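Local atomic coordinates of cystathionine beta-lyase family protein, YNBB B.subtilis ortholog (Clostridium acetobutylicum, PDB entry 3HVY), a protein that is a putative cystathionine beta-lyase of the methionine gamma-lyase family, probably a pyridoxal-phosphate-dependent lyase, and is possibly involved in aluminium resistance. Residues 112-115 against 116-119; 140-144 against 145-149. One frame throughout, in Å; residues are numbered along the deposited sequence.

Contact 1 of 2, residues 112-115 against 116-119; sequences NLRP and NDTM
The backbone N of Arg114 donates to OD2 of Asp117 over 2.9 Å, and the chain returns the bond: N of Asp117 reaches O of Arg114, also at 2.9 Å. The second bond closes a type II beta turn from Arg114 to Asp117, with Pro115 and Asn116 at its corners; the positive phi of Asn116 (79°) is what such a turn requires at its third position. CG of Asp117 stands opposite its own carbonyl carbon and beside its N (chi1 -75°), which folds the carboxylate back over the turn. There OD2 is met from above the carboxylate plane, 52° out of it. The Leu113 methyls pack beside the turn and the start of the strand, CD2 3.9 Å from CB of Asp117 and CD1 4.0 Å from CB of Met119, a selenomethionine here. The Arg114 chain bends at chi2 and turns its guanidinium away from Asp117, so NH1 bonds O of Leu113 at 3.3 Å as well as O of Gly111, while NH2 forms a salt bridge with Glu147 of the second subunit. The turn thus carries the chain from helix 101-111 into strand 118-121 of the large mixed sheet. With the charged end of Arg114 committed elsewhere, its NE 6.5 Å from OD2 of Asp117, the carboxylate of Asp117 serves the backbone of the turn and not the Arg114 charge.

Contact 2 of 2, residues 140-144 against 145-149; sequences KKVGS and LREYG
Ser144 holds OG between its backbone N and carbonyl carbon (chi1 69°), and Glu147 sets CG beside its own N with the chain extended beyond (chi2 170°), so that the hydroxyl reaches forward and the carboxylate back, each to the other residue's backbone N. N of Glu147 donates to OG of Ser144 at 3.1 Å, whereas the return bond from N of Ser144 to OE2 of Glu147 is weak at 3.4 Å. The carboxylate also collects the preceding amides: N of Val142 meets the syn lone pair of OE2 at 2.7 Å in a nearly straight bond (162°), and N of Gly143 gives a weaker one to OE1 at 2.9 Å. This reciprocal serine-glutamate exchange has the pattern of a capping box, here at the start of a short run, 145-147, with helical backbone angles but without regular helical bonding, in the loop between helix 131-134 and strand 151-154. Several N-H donors turned on one carboxylate would be expected to favour its negative charge, and OE1 also faces the second subunit. One water joins the group from the other flank, donating to OE2 of Glu147, accepting from NH2 of Arg146 and lying 2.8 Å from OG of Ser144. Tyr148 turns a ring edge to the chain, CE2 resting 3.7 Å from O of Gly143, while its OH makes a weak hydrogen bond to the backbone O of Leu113 of the second subunit.

Contacts 1 and 2 lie with their centres about 12 Å apart and meet directly. The turn of contact 1 reaches the end of contact 2 through a probable hydrogen bond from N of Asn116 to O of Gly149 at 2.8 Å, while the apolar sides pack where SE of Met119 approaches CD1 of Leu145 at 3.8 Å. The two contacts also face each other across the subunit boundary. Both lie about 26 Å, centre to centre, from the middle of the chain, in the part that carries the mixed sheet. Neither includes Lys244, which bears the pyridoxal phosphate; both touch the second subunit.

Contact 1 of 2, residues 112-115 against 116-119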
loop_
_atom_site.group_PDB
_atom_site.type_symbol
_atom_site.label_atom_id
_atom_site.label_comp_id
_atom_site.label_asym_id
_atom_site.label_seq_id
_atom_site.Cartn_x
_atom_site.Cartn_y
_atom_site.Cartn_z
ATOM N N ASN D 112 13.803 -13.332 -26.975
ATOM C CA ASN D 112 14.512 -14.488 -27.510
ATOM C C ASN D 112 14.474 -14.626 -29.015
ATOM O O ASN D 112 14.785 -15.674 -29.565
ATOM C CB ASN D 112 14.027 -15.737 -26.758
ATOM C CG ASN D 112 14.605 -15.813 -25.338
ATOM O OD1 ASN D 112 15.785 -16.043 -25.205
ATOM N ND2 ASN D 112 13.780 -15.564 -24.265
ATOM N N LEU D 113 14.134 -13.533 -29.687
ATOM C CA LEU D 113 14.040 -13.483 -31.139
ATOM C C LEU D 113 14.706 -12.218 -31.665
ATOM O O LEU D 113 14.704 -11.175 -31.016
ATOM C CB LEU D 113 12.578 -13.504 -31.609
ATOM C CG LEU D 113 11.938 -14.883 -31.411
ATOM C CD1 LEU D 113 10.417 -14.789 -31.388
ATOM C CD2 LEU D 113 12.464 -15.924 -32.414
ATOM N N ARG D 114 15.251 -12.334 -32.869
ATOM C CA ARG D 114 15.936 -11.250 -33.554
ATOM C C ARG D 114 15.523 -11.218 -35.027
ATOM O O ARG D 114 14.924 -12.169 -35.559
ATOM C CB ARG D 114 17.461 -11.441 -33.468
ATOM C CG ARG D 114 18.016 -11.445 -32.021
ATOM C CD ARG D 114 17.925 -10.103 -31.313
ATOM N NE ARG D 114 18.706 -10.158 -30.068
ATOM C CZ ARG D 114 18.235 -10.501 -28.873
ATOM N NH1 ARG D 114 16.971 -10.804 -28.716
ATOM N NH2 ARG D 114 19.045 -10.536 -27.813
ATOM N N PRO D 115 15.815 -10.112 -35.686
ATOM C CA PRO D 115 15.451 -10.051 -37.088
ATOM C C PRO D 115 16.037 -11.219 -37.889
ATOM O O PRO D 115 17.215 -11.572 -37.711
ATOM C CB PRO D 115 16.061 -8.707 -37.535
ATOM C CG PRO D 115 16.177 -7.907 -36.286
ATOM C CD PRO D 115 16.468 -8.872 -35.214
ATOM N N ASN D 116 15.227 -11.743 -38.809
ATOM C CA ASN D 116 15.546 -12.879 -39.669
ATOM C C ASN D 116 15.392 -14.216 -38.973
ATOM O O ASN D 116 15.531 -15.244 -39.633
ATOM C CB ASN D 116 16.921 -12.794 -40.335
ATOM C CG ASN D 116 17.086 -11.544 -41.119
ATOM O OD1 ASN D 116 16.187 -11.133 -41.839
ATOM N ND2 ASN D 116 18.229 -10.899 -40.958
ATOM N N ASP D 117 15.090 -14.204 -37.669
ATOM C CA ASP D 117 14.745 -15.417 -36.964
ATOM C C ASP D 117 13.294 -15.765 -37.305
ATOM O O ASP D 117 12.506 -14.899 -37.674
ATOM C CB ASP D 117 14.787 -15.256 -35.449
ATOM C CG ASP D 117 16.176 -15.200 -34.867
ATOM O OD1 ASP D 117 17.152 -15.446 -35.573
ATOM O OD2 ASP D 117 16.265 -14.978 -33.635
ATOM N N THR D 118 12.963 -17.051 -37.221
ATOM C CA THR D 118 11.581 -17.502 -37.351
ATOM C C THR D 118 11.046 -18.087 -36.055
ATOM O O THR D 118 11.728 -18.865 -35.388
ATOM C CB THR D 118 11.419 -18.526 -38.444
ATOM O OG1 THR D 118 11.893 -17.988 -39.678
ATOM C CG2 THR D 118 9.943 -18.921 -38.574
HETATM N N MSE D 119 9.826 -17.678 -35.703
HETATM C CA MSE D 119 9.050 -18.217 -34.585
HETATM C C MSE D 119 7.998 -19.164 -35.176
HETATM O O MSE D 119 7.368 -18.850 -36.189
HETATM C CB MSE D 119 8.315 -17.091 -33.847
HETATM C CG MSE D 119 7.356 -17.560 -32.811
HETATM SE SE MSE D 119 6.273 -16.082 -32.072
HETATM C CE MSE D 119 4.972 -17.197 -31.067
HETATM O O HOH W 1 18.618 -13.829 -36.614
#

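Contact 2 of 2, residues 140-144 against 145-149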
loop_
_atom_site.group_PDB
_atom_site.type_symbol
_atom_site.label_atom_id
_atom_site.label_comp_id
_atom_site.label_asym_id
_atom_site.label_seq_id
_atom_site.Cartn_x
_atom_site.Cartn_y
_atom_site.Cartn_z
ATOM N N LYS D 140 -1.499 -2.422 -39.548
ATOM C CA LYS D 140 -1.291 -1.795 -38.244
ATOM C C LYS D 140 0.203 -1.671 -37.934
ATOM O O LYS D 140 1.001 -2.559 -38.254
ATOM C CB LYS D 140 -1.934 -2.639 -37.136
ATOM C CG LYS D 140 -3.423 -2.870 -37.284
ATOM C CD LYS D 140 -3.933 -3.946 -36.320
ATOM C CE LYS D 140 -4.012 -3.433 -34.890
ATOM N NZ LYS D 140 -4.608 -4.445 -33.953
ATOM N N LYS D 141 0.578 -0.563 -37.318
ATOM C CA LYS D 141 1.939 -0.363 -36.865
ATOM C C LYS D 141 1.842 -0.438 -35.375
ATOM O O LYS D 141 1.364 0.486 -34.734
ATOM C CB LYS D 141 2.455 0.978 -37.333
ATOM C CG LYS D 141 3.861 1.292 -36.906
ATOM C CD LYS D 141 4.339 2.558 -37.579
ATOM C CE LYS D 141 5.793 2.761 -37.285
ATOM N NZ LYS D 141 6.327 3.968 -37.979
ATOM N N VAL D 142 2.221 -1.593 -34.834
ATOM C CA VAL D 142 2.121 -1.826 -33.424
ATOM C C VAL D 142 3.420 -2.338 -32.780
ATOM O O VAL D 142 3.401 -2.708 -31.619
ATOM C CB VAL D 142 0.965 -2.801 -33.090
ATOM C CG1 VAL D 142 -0.390 -2.199 -33.466
ATOM C CG2 VAL D 142 1.205 -4.147 -33.786
ATOM N N GLY D 143 4.529 -2.302 -33.513
ATOM C CA GLY D 143 5.810 -2.790 -33.007
ATOM C C GLY D 143 5.868 -4.290 -32.813
ATOM O O GLY D 143 6.491 -4.804 -31.869
ATOM N N SER D 144 5.248 -5.001 -33.743
ATOM C CA SER D 144 5.193 -6.446 -33.678
ATOM C C SER D 144 6.516 -7.068 -34.057
ATOM O O SER D 144 7.377 -6.422 -34.687
ATOM C CB SER D 144 4.139 -6.943 -34.658
ATOM O OG SER D 144 4.615 -6.701 -35.967
ATOM N N LEU D 145 6.645 -8.350 -33.721
ATOM C CA LEU D 145 7.771 -9.173 -34.147
ATOM C C LEU D 145 8.027 -9.042 -35.644
ATOM O O LEU D 145 9.149 -8.861 -36.081
ATOM C CB LEU D 145 7.515 -10.632 -33.781
ATOM C CG LEU D 145 7.628 -10.959 -32.272
ATOM C CD1 LEU D 145 6.955 -12.342 -31.971
ATOM C CD2 LEU D 145 9.078 -10.872 -31.836
ATOM N N ARG D 146 6.977 -9.154 -36.434
ATOM C CA ARG D 146 7.090 -9.001 -37.889
ATOM C C ARG D 146 7.696 -7.657 -38.287
ATOM O O ARG D 146 8.504 -7.586 -39.230
ATOM C CB ARG D 146 5.709 -9.139 -38.505
ATOM C CG ARG D 146 5.620 -8.938 -40.047
ATOM C CD ARG D 146 4.167 -8.892 -40.538
ATOM N NE ARG D 146 3.483 -7.670 -40.043
ATOM C CZ ARG D 146 3.673 -6.426 -40.524
ATOM N NH1 ARG D 146 4.530 -6.202 -41.519
ATOM N NH2 ARG D 146 3.014 -5.392 -39.996
ATOM N N GLU D 147 7.276 -6.589 -37.612
ATOM C CA GLU D 147 7.816 -5.257 -37.877
ATOM C C GLU D 147 9.286 -5.189 -37.491
ATOM O O GLU D 147 10.006 -4.307 -37.961
ATOM C CB GLU D 147 7.039 -4.157 -37.126
ATOM C CG GLU D 147 5.622 -3.949 -37.560
ATOM C CD GLU D 147 4.838 -3.025 -36.641
ATOM O OE1 GLU D 147 5.333 -1.935 -36.278
ATOM O OE2 GLU D 147 3.704 -3.371 -36.288
ATOM N N TYR D 148 9.731 -6.093 -36.615
ATOM C CA TYR D 148 11.152 -6.188 -36.302
ATOM C C TYR D 148 11.872 -7.287 -37.076
ATOM O O TYR D 148 12.954 -7.709 -36.682
ATOM C CB TYR D 148 11.399 -6.369 -34.816
ATOM C CG TYR D 148 11.215 -5.078 -34.081
ATOM C CD1 TYR D 148 12.250 -4.135 -34.019
ATOM C CD2 TYR D 148 10.003 -4.769 -33.476
ATOM C CE1 TYR D 148 12.082 -2.926 -33.381
ATOM C CE2 TYR D 148 9.825 -3.551 -32.831
ATOM C CZ TYR D 148 10.869 -2.641 -32.788
ATOM O OH TYR D 148 10.703 -1.441 -32.173
ATOM N N GLY D 149 11.272 -7.750 -38.164
ATOM C CA GLY D 149 11.949 -8.689 -39.049
ATOM C C GLY D 149 11.854 -10.142 -38.653
ATOM O O GLY D 149 12.534 -10.990 -39.248
HETATM O O HOH W 2 2.474 -5.496 -37.236
#